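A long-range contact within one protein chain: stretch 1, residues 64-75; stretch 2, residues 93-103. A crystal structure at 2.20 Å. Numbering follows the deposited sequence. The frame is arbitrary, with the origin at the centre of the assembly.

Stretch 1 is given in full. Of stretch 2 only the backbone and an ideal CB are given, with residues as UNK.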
ATOM      1  N   LEU A  64      -0.890  17.040  37.081  1.00 23.42           N
ATOM      2  CA  LEU A  64       0.362  17.120  37.828  1.00 25.24           C
ATOM      3  C   LEU A  64       1.562  17.027  36.897  1.00 23.69           C
ATOM      4  O   LEU A  64       2.478  17.855  36.963  1.00 27.95           O
ATOM      5  CB  LEU A  64       0.414  16.013  38.881  1.00 21.96           C
ATOM      6  CG  LEU A  64      -0.737  15.969  39.886  1.00 28.47           C
ATOM      7  CD1 LEU A  64      -0.477  14.912  40.943  1.00 19.94           C
ATOM      8  CD2 LEU A  64      -0.961  17.335  40.522  1.00 27.68           C
ATOM      9  N   LEU A  65       1.571  16.028  36.014  1.00 22.20           N
ATOM     10  CA  LEU A  65       2.685  15.863  35.090  1.00 28.50           C
ATOM     11  C   LEU A  65       2.693  16.935  34.013  1.00 31.70           C
ATOM     12  O   LEU A  65       3.751  17.209  33.435  1.00 27.51           O
ATOM     13  CB  LEU A  65       2.645  14.474  34.451  1.00 25.80           C
ATOM     14  CG  LEU A  65       2.944  13.315  35.402  1.00 23.48           C
ATOM     15  CD1 LEU A  65       2.867  11.985  34.669  1.00 23.05           C
ATOM     16  CD2 LEU A  65       4.307  13.503  36.045  1.00 22.69           C
ATOM     17  N   SER A  66       1.539  17.537  33.724  1.00 29.21           N
ATOM     18  CA  SER A  66       1.517  18.685  32.828  1.00 28.58           C
ATOM     19  C   SER A  66       2.284  19.849  33.432  1.00 31.04           C
ATOM     20  O   SER A  66       2.994  20.572  32.723  1.00 36.94           O
ATOM     21  CB  SER A  66       0.076  19.084  32.517  1.00 33.96           C
ATOM     22  OG  SER A  66       0.031  20.229  31.686  1.00 49.58           O
ATOM     23  N   GLU A  67       2.166  20.038  34.747  1.00 31.43           N
ATOM     24  CA  GLU A  67       2.953  21.075  35.404  1.00 31.17           C
ATOM     25  C   GLU A  67       4.414  20.659  35.554  1.00 31.97           C
ATOM     26  O   GLU A  67       5.318  21.490  35.412  1.00 33.79           O
ATOM     27  CB  GLU A  67       2.341  21.403  36.767  1.00 32.35           C
ATOM     28  CG  GLU A  67       3.049  22.515  37.524  1.00 36.18           C
ATOM     29  CD  GLU A  67       2.357  22.851  38.831  1.00 43.52           C
ATOM     30  OE1 GLU A  67       1.380  22.156  39.187  1.00 37.78           O
ATOM     31  OE2 GLU A  67       2.789  23.812  39.503  1.00 43.30           O
ATOM     32  N   TYR A  68       4.660  19.376  35.823  1.00 27.13           N
ATOM     33  CA  TYR A  68       6.007  18.914  36.141  1.00 26.26           C
ATOM     34  C   TYR A  68       6.893  18.870  34.900  1.00 29.56           C
ATOM     35  O   TYR A  68       8.051  19.304  34.937  1.00 24.98           O
ATOM     36  CB  TYR A  68       5.930  17.537  36.801  1.00 30.00           C
ATOM     37  CG  TYR A  68       7.247  17.004  37.310  1.00 31.54           C
ATOM     38  CD1 TYR A  68       7.676  17.283  38.599  1.00 29.90           C
ATOM     39  CD2 TYR A  68       8.056  16.208  36.507  1.00 28.90           C
ATOM     40  CE1 TYR A  68       8.873  16.794  39.076  1.00 27.20           C
ATOM     41  CE2 TYR A  68       9.258  15.716  36.971  1.00 26.57           C
ATOM     42  CZ  TYR A  68       9.662  16.014  38.258  1.00 33.86           C
ATOM     43  OH  TYR A  68      10.854  15.523  38.735  1.00 30.92           O
ATOM     44  N   PHE A  69       6.362  18.352  33.789  1.00 25.39           N
ATOM     45  CA  PHE A  69       7.171  18.167  32.587  1.00 27.87           C
ATOM     46  C   PHE A  69       7.689  19.494  32.049  1.00 29.75           C
ATOM     47  O   PHE A  69       8.808  19.566  31.527  1.00 22.04           O
ATOM     48  CB  PHE A  69       6.360  17.446  31.511  1.00 26.10           C
ATOM     49  CG  PHE A  69       6.213  15.967  31.740  1.00 24.67           C
ATOM     50  CD1 PHE A  69       6.952  15.321  32.717  1.00 24.89           C
ATOM     51  CD2 PHE A  69       5.341  15.220  30.962  1.00 26.13           C
ATOM     52  CE1 PHE A  69       6.818  13.961  32.922  1.00 21.65           C
ATOM     53  CE2 PHE A  69       5.206  13.858  31.162  1.00 25.03           C
ATOM     54  CZ  PHE A  69       5.945  13.229  32.141  1.00 23.59           C
ATOM     55  N   LEU A  70       6.888  20.556  32.161  1.00 28.59           N
ATOM     56  CA  LEU A  70       7.292  21.856  31.643  1.00 29.22           C
ATOM     57  C   LEU A  70       8.426  22.484  32.442  1.00 27.94           C
ATOM     58  O   LEU A  70       8.974  23.501  32.006  1.00 26.31           O
ATOM     59  CB  LEU A  70       6.092  22.803  31.607  1.00 31.57           C
ATOM     60  CG  LEU A  70       4.970  22.397  30.649  1.00 34.14           C
ATOM     61  CD1 LEU A  70       3.831  23.405  30.700  1.00 30.58           C
ATOM     62  CD2 LEU A  70       5.499  22.245  29.227  1.00 22.36           C
ATOM     63  N   GLU A  71       8.794  21.905  33.585  1.00 29.14           N
ATOM     64  CA  GLU A  71       9.916  22.390  34.375  1.00 31.10           C
ATOM     65  C   GLU A  71      11.209  21.630  34.113  1.00 31.80           C
ATOM     66  O   GLU A  71      12.259  22.048  34.609  1.00 37.16           O
ATOM     67  CB  GLU A  71       9.581  22.324  35.871  1.00 34.28           C
ATOM     68  CG  GLU A  71       8.416  23.215  36.284  1.00 41.98           C
ATOM     69  CD  GLU A  71       8.645  24.679  35.946  1.00 41.21           C
ATOM     70  OE1 GLU A  71       9.801  25.145  36.038  1.00 44.29           O
ATOM     71  OE2 GLU A  71       7.666  25.366  35.582  1.00 50.88           O
ATOM     72  N   LEU A  72      11.163  20.539  33.352  1.00 28.63           N
ATOM     73  CA  LEU A  72      12.365  19.782  33.042  1.00 32.85           C
ATOM     74  C   LEU A  72      13.309  20.599  32.163  1.00 29.86           C
ATOM     75  O   LEU A  72      12.903  21.526  31.455  1.00 31.04           O
ATOM     76  CB  LEU A  72      12.010  18.471  32.336  1.00 26.32           C
ATOM     77  CG  LEU A  72      11.184  17.450  33.122  1.00 30.72           C
ATOM     78  CD1 LEU A  72      10.716  16.338  32.203  1.00 27.14           C
ATOM     79  CD2 LEU A  72      11.984  16.886  34.288  1.00 25.71           C
ATOM     80  N   ASP A  73      14.586  20.246  32.221  1.00 31.16           N
ATOM     81  CA  ASP A  73      15.590  20.885  31.378  1.00 29.35           C
ATOM     82  C   ASP A  73      15.397  20.431  29.938  1.00 29.21           C
ATOM     83  O   ASP A  73      15.585  19.243  29.645  1.00 27.75           O
ATOM     84  CB  ASP A  73      16.995  20.538  31.869  1.00 28.52           C
ATOM     85  CG  ASP A  73      18.080  21.393  31.221  1.00 30.40           C
ATOM     86  OD1 ASP A  73      17.906  21.830  30.065  1.00 26.17           O
ATOM     87  OD2 ASP A  73      19.121  21.622  31.877  1.00 32.43           O
ATOM     88  N   PRO A  74      15.041  21.324  29.011  1.00 26.23           N
ATOM     89  CA  PRO A  74      14.768  20.880  27.636  1.00 26.81           C
ATOM     90  C   PRO A  74      15.966  20.251  26.950  1.00 28.40           C
ATOM     91  O   PRO A  74      15.784  19.555  25.946  1.00 28.68           O
ATOM     92  CB  PRO A  74      14.336  22.172  26.926  1.00 25.81           C
ATOM     93  CG  PRO A  74      13.966  23.125  28.027  1.00 27.77           C
ATOM     94  CD  PRO A  74      14.863  22.777  29.171  1.00 26.26           C
ATOM     95  N   ASN A  75      17.175  20.466  27.462  1.00 27.67           N
ATOM     96  CA  ASN A  75      18.393  20.000  26.815  1.00 31.13           C
ATOM     97  C   ASN A  75      18.777  18.575  27.193  1.00 26.87           C
ATOM     98  O   ASN A  75      19.777  18.070  26.675  1.00 32.75           O
ATOM     99  CB  ASN A  75      19.559  20.936  27.156  1.00 31.06           C
ATOM    100  CG  ASN A  75      19.318  22.367  26.711  1.00 30.76           C
ATOM    101  OD1 ASN A  75      18.965  22.620  25.562  1.00 35.73           O
ATOM    102  ND2 ASN A  75      19.512  23.309  27.625  1.00 30.48           N
ATOM    103  N   UNK A  93      -1.983  18.864  24.014  1.00 23.51           N
ATOM    104  CA  UNK A  93      -1.582  20.224  24.372  1.00 30.16           C
ATOM    105  C   UNK A  93      -0.200  20.226  25.016  1.00 23.64           C
ATOM    106  O   UNK A  93       0.721  20.932  24.572  1.00 28.00           O
ATOM    107  CB  UNK A  93      -2.606  20.855  25.317  1.00 30.16           C
ATOM    108  N   UNK A  94      -0.044  19.422  26.071  1.00 25.33           N
ATOM    109  CA  UNK A  94       1.254  19.254  26.710  1.00 26.03           C
ATOM    110  C   UNK A  94       2.301  18.781  25.711  1.00 21.12           C
ATOM    111  O   UNK A  94       3.425  19.293  25.694  1.00 23.98           O
ATOM    112  CB  UNK A  94       1.151  18.265  27.873  1.00 26.03           C
ATOM    113  N   UNK A  95       1.942  17.810  24.865  1.00 22.86           N
ATOM    114  CA  UNK A  95       2.894  17.273  23.897  1.00 24.03           C
ATOM    115  C   UNK A  95       3.438  18.371  22.992  1.00 25.59           C
ATOM    116  O   UNK A  95       4.644  18.429  22.735  1.00 23.47           O
ATOM    117  CB  UNK A  95       2.237  16.177  23.056  1.00 24.03           C
ATOM    118  N   UNK A  96       2.565  19.261  22.513  1.00 21.98           N
ATOM    119  CA  UNK A  96       3.015  20.308  21.602  1.00 23.77           C
ATOM    120  C   UNK A  96       3.855  21.351  22.328  1.00 21.22           C
ATOM    121  O   UNK A  96       4.842  21.857  21.773  1.00 25.40           O
ATOM    122  CB  UNK A  96       1.815  20.978  20.929  1.00 23.77           C
ATOM    123  N   UNK A  97       3.492  21.681  23.572  1.00 24.07           N
ATOM    124  CA  UNK A  97       4.339  22.579  24.355  1.00 23.80           C
ATOM    125  C   UNK A  97       5.741  21.998  24.534  1.00 23.68           C
ATOM    126  O   UNK A  97       6.749  22.689  24.327  1.00 26.82           O
ATOM    127  CB  UNK A  97       3.705  22.851  25.720  1.00 23.80           C
ATOM    128  N   UNK A  98       5.821  20.716  24.902  1.00 23.41           N
ATOM    129  CA  UNK A  98       7.119  20.069  25.084  1.00 24.16           C
ATOM    130  C   UNK A  98       7.884  20.018  23.767  1.00 25.88           C
ATOM    131  O   UNK A  98       9.110  20.175  23.744  1.00 22.44           O
ATOM    132  CB  UNK A  98       6.941  18.658  25.647  1.00 24.16           C
ATOM    133  N   UNK A  99       7.181  19.798  22.654  1.00 24.14           N
ATOM    134  CA  UNK A  99       7.847  19.784  21.353  1.00 25.19           C
ATOM    135  C   UNK A  99       8.474  21.141  21.062  1.00 28.07           C
ATOM    136  O   UNK A  99       9.595  21.226  20.542  1.00 29.66           O
ATOM    137  CB  UNK A  99       6.861  19.407  20.246  1.00 25.19           C
ATOM    138  N   UNK A 100       7.766  22.222  21.401  1.00 25.56           N
ATOM    139  CA  UNK A 100       8.336  23.558  21.233  1.00 25.66           C
ATOM    140  C   UNK A 100       9.587  23.717  22.093  1.00 26.44           C
ATOM    141  O   UNK A 100      10.622  24.212  21.627  1.00 28.02           O
ATOM    142  CB  UNK A 100       7.306  24.631  21.591  1.00 25.66           C
ATOM    143  N   UNK A 101       9.516  23.292  23.360  1.00 24.89           N
ATOM    144  CA  UNK A 101      10.685  23.411  24.231  1.00 26.94           C
ATOM    145  C   UNK A 101      11.868  22.604  23.699  1.00 29.36           C
ATOM    146  O   UNK A 101      13.019  23.049  23.780  1.00 28.81           O
ATOM    147  CB  UNK A 101      10.336  22.951  25.648  1.00 26.94           C
ATOM    148  N   UNK A 102      11.604  21.415  23.152  1.00 27.60           N
ATOM    149  CA  UNK A 102      12.682  20.579  22.631  1.00 30.65           C
ATOM    150  C   UNK A 102      13.280  21.171  21.364  1.00 29.35           C
ATOM    151  O   UNK A 102      14.491  21.067  21.137  1.00 27.92           O
ATOM    152  CB  UNK A 102      12.172  19.163  22.356  1.00 30.65           C
ATOM    153  N   UNK A 103      12.449  21.790  20.522  1.00 32.64           N
ATOM    154  CA  UNK A 103      12.965  22.415  19.309  1.00 35.30           C
ATOM    155  C   UNK A 103      13.801  23.648  19.633  1.00 33.16           C
ATOM    156  O   UNK A 103      14.850  23.870  19.019  1.00 34.82           O
ATOM    157  CB  UNK A 103      11.813  22.793  18.376  1.00 35.30           C
TER

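Stretch 2 is helical throughout, with phi and psi near -60° and -45°, so none of its positions calls for glycine, and proline would cost the helix a backbone hydrogen bond wherever its nitrogen is a donor. The helix runs nearly parallel to helix 64-69, at 5°, with axes 10.5 Å apart at closest approach. The positions facing stretch 1 recur every three or four residues.

Position 93 points sideways, with nothing of stretch 1 within 5.5 Å of its ideal CB. Many residues would serve; it is T93, which makes no contact here.

Position 94 points toward S66, its ideal CB 4.4 Å from S66 OG. Beyond lie the ring of F69 and the end of L70, so a branched or long aliphatic side chain would suit, with methionine also plausible. The residue is L94, in the t, p rotamer. Its fork spreads over the gap: CD2 lies 3.7 Å from S66 CA and 3.8 Å from F69 CD2, while CD1 reaches 4.0 Å from L70 CD2.

Positions 95 and 96 are out of reach, and stretch 1 sets no demand on them. They are T95 and D96.

Position 97 points toward L70, its ideal CB 4.0 Å from L70 CD2. A side chain with an aliphatic stem fits, whether it ends in a methyl or a charge. K97 uses its CB against L70 CD2, at 4.0 Å, and extends its chain so that NZ donates to a water 3.1 Å away. The same water lies 2.9 Å from S66 OG, bridging two side chains that do not meet directly.

Position 98 leaves sideways, its ideal CB 5.3 Å from L70 CD2. An aliphatic chain long enough to turn back toward F69 and L70 would suit. I98 does this: CD1 comes 3.8 Å from F69 CB, and CG1 lies 4.2 Å from L70 CD2.

Positions 99 and 100 are out of reach and hold I99 and I100.

Position 101 points toward P74, its ideal CB 4.3 Å from P74 CB. Since L70 is also near, a small or medium side chain, polar or apolar, could fit. N101 sets ND2 4.0 Å from L70 CD2, a packing contact, while its backbone O lies 3.5 Å from P74 CB.

At position 102 CA-to-CB points away, yet the ideal CB is 5.1 Å from P74 O, so a long, flexible aliphatic chain could return. L102 does so, bringing CD2 to 3.4 Å from P74 O.

Position 103 is out of reach; the residue is C103.

Stretch 2 (93-103) TLTDKIIINLC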
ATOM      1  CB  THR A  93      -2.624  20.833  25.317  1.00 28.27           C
ATOM      2  OG1 THR A  93      -3.921  20.760  24.713  1.00 23.75           O
ATOM      3  CG2 THR A  93      -2.297  22.287  25.624  1.00 26.09           C
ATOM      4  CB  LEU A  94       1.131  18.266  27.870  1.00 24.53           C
ATOM      5  CG  LEU A  94       2.400  17.948  28.660  1.00 23.68           C
ATOM      6  CD1 LEU A  94       2.953  19.204  29.313  1.00 24.36           C
ATOM      7  CD2 LEU A  94       2.121  16.881  29.702  1.00 23.03           C
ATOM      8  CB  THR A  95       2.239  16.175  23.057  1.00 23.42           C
ATOM      9  OG1 THR A  95       1.835  15.088  23.900  1.00 21.50           O
ATOM     10  CG2 THR A  95       3.210  15.657  22.004  1.00 25.00           C
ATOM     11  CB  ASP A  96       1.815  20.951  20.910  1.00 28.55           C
ATOM     12  CG  ASP A  96       1.103  19.990  19.976  1.00 27.82           C
ATOM     13  OD1 ASP A  96       1.753  19.033  19.501  1.00 31.16           O
ATOM     14  OD2 ASP A  96      -0.102  20.192  19.714  1.00 28.39           O
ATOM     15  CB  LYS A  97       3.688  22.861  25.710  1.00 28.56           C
ATOM     16  CG  LYS A  97       2.404  23.671  25.612  1.00 25.53           C
ATOM     17  CD  LYS A  97       1.752  23.847  26.973  1.00 27.81           C
ATOM     18  CE  LYS A  97       0.405  24.547  26.845  1.00 30.33           C
ATOM     19  NZ  LYS A  97      -0.301  24.649  28.153  1.00 35.80           N
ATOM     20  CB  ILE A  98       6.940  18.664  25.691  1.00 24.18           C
ATOM     21  CG1 ILE A  98       6.262  18.752  27.060  1.00 23.28           C
ATOM     22  CG2 ILE A  98       8.285  17.962  25.817  1.00 18.71           C
ATOM     23  CD1 ILE A  98       6.048  17.411  27.719  1.00 16.97           C
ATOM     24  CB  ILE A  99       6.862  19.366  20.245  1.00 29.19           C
ATOM     25  CG1 ILE A  99       6.533  17.879  20.356  1.00 25.05           C
ATOM     26  CG2 ILE A  99       7.439  19.666  18.866  1.00 29.54           C
ATOM     27  CD1 ILE A  99       5.571  17.394  19.300  1.00 26.33           C
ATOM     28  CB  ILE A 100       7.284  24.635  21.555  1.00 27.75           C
ATOM     29  CG1 ILE A 100       6.197  24.650  20.474  1.00 22.96           C
ATOM     30  CG2 ILE A 100       7.939  26.004  21.692  1.00 24.30           C
ATOM     31  CD1 ILE A 100       4.999  25.503  20.823  1.00 21.77           C
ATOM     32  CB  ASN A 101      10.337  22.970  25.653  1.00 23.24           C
ATOM     33  CG  ASN A 101       9.408  23.937  26.356  1.00 28.24           C
ATOM     34  OD1 ASN A 101       9.234  25.075  25.924  1.00 29.44           O
ATOM     35  ND2 ASN A 101       8.809  23.489  27.453  1.00 25.13           N
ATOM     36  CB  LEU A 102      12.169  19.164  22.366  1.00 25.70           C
ATOM     37  CG  LEU A 102      11.809  18.338  23.601  1.00 22.16           C
ATOM     38  CD1 LEU A 102      11.231  16.996  23.191  1.00 22.16           C
ATOM     39  CD2 LEU A 102      13.033  18.152  24.477  1.00 20.76           C
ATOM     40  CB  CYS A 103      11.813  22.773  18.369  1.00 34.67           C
ATOM     41  SG  CYS A 103      11.088  21.358  17.494  1.00 28.85           S
TER
HETATM   42  O   HOH W   1      -0.063  21.695  29.205  1.00 33.43           O
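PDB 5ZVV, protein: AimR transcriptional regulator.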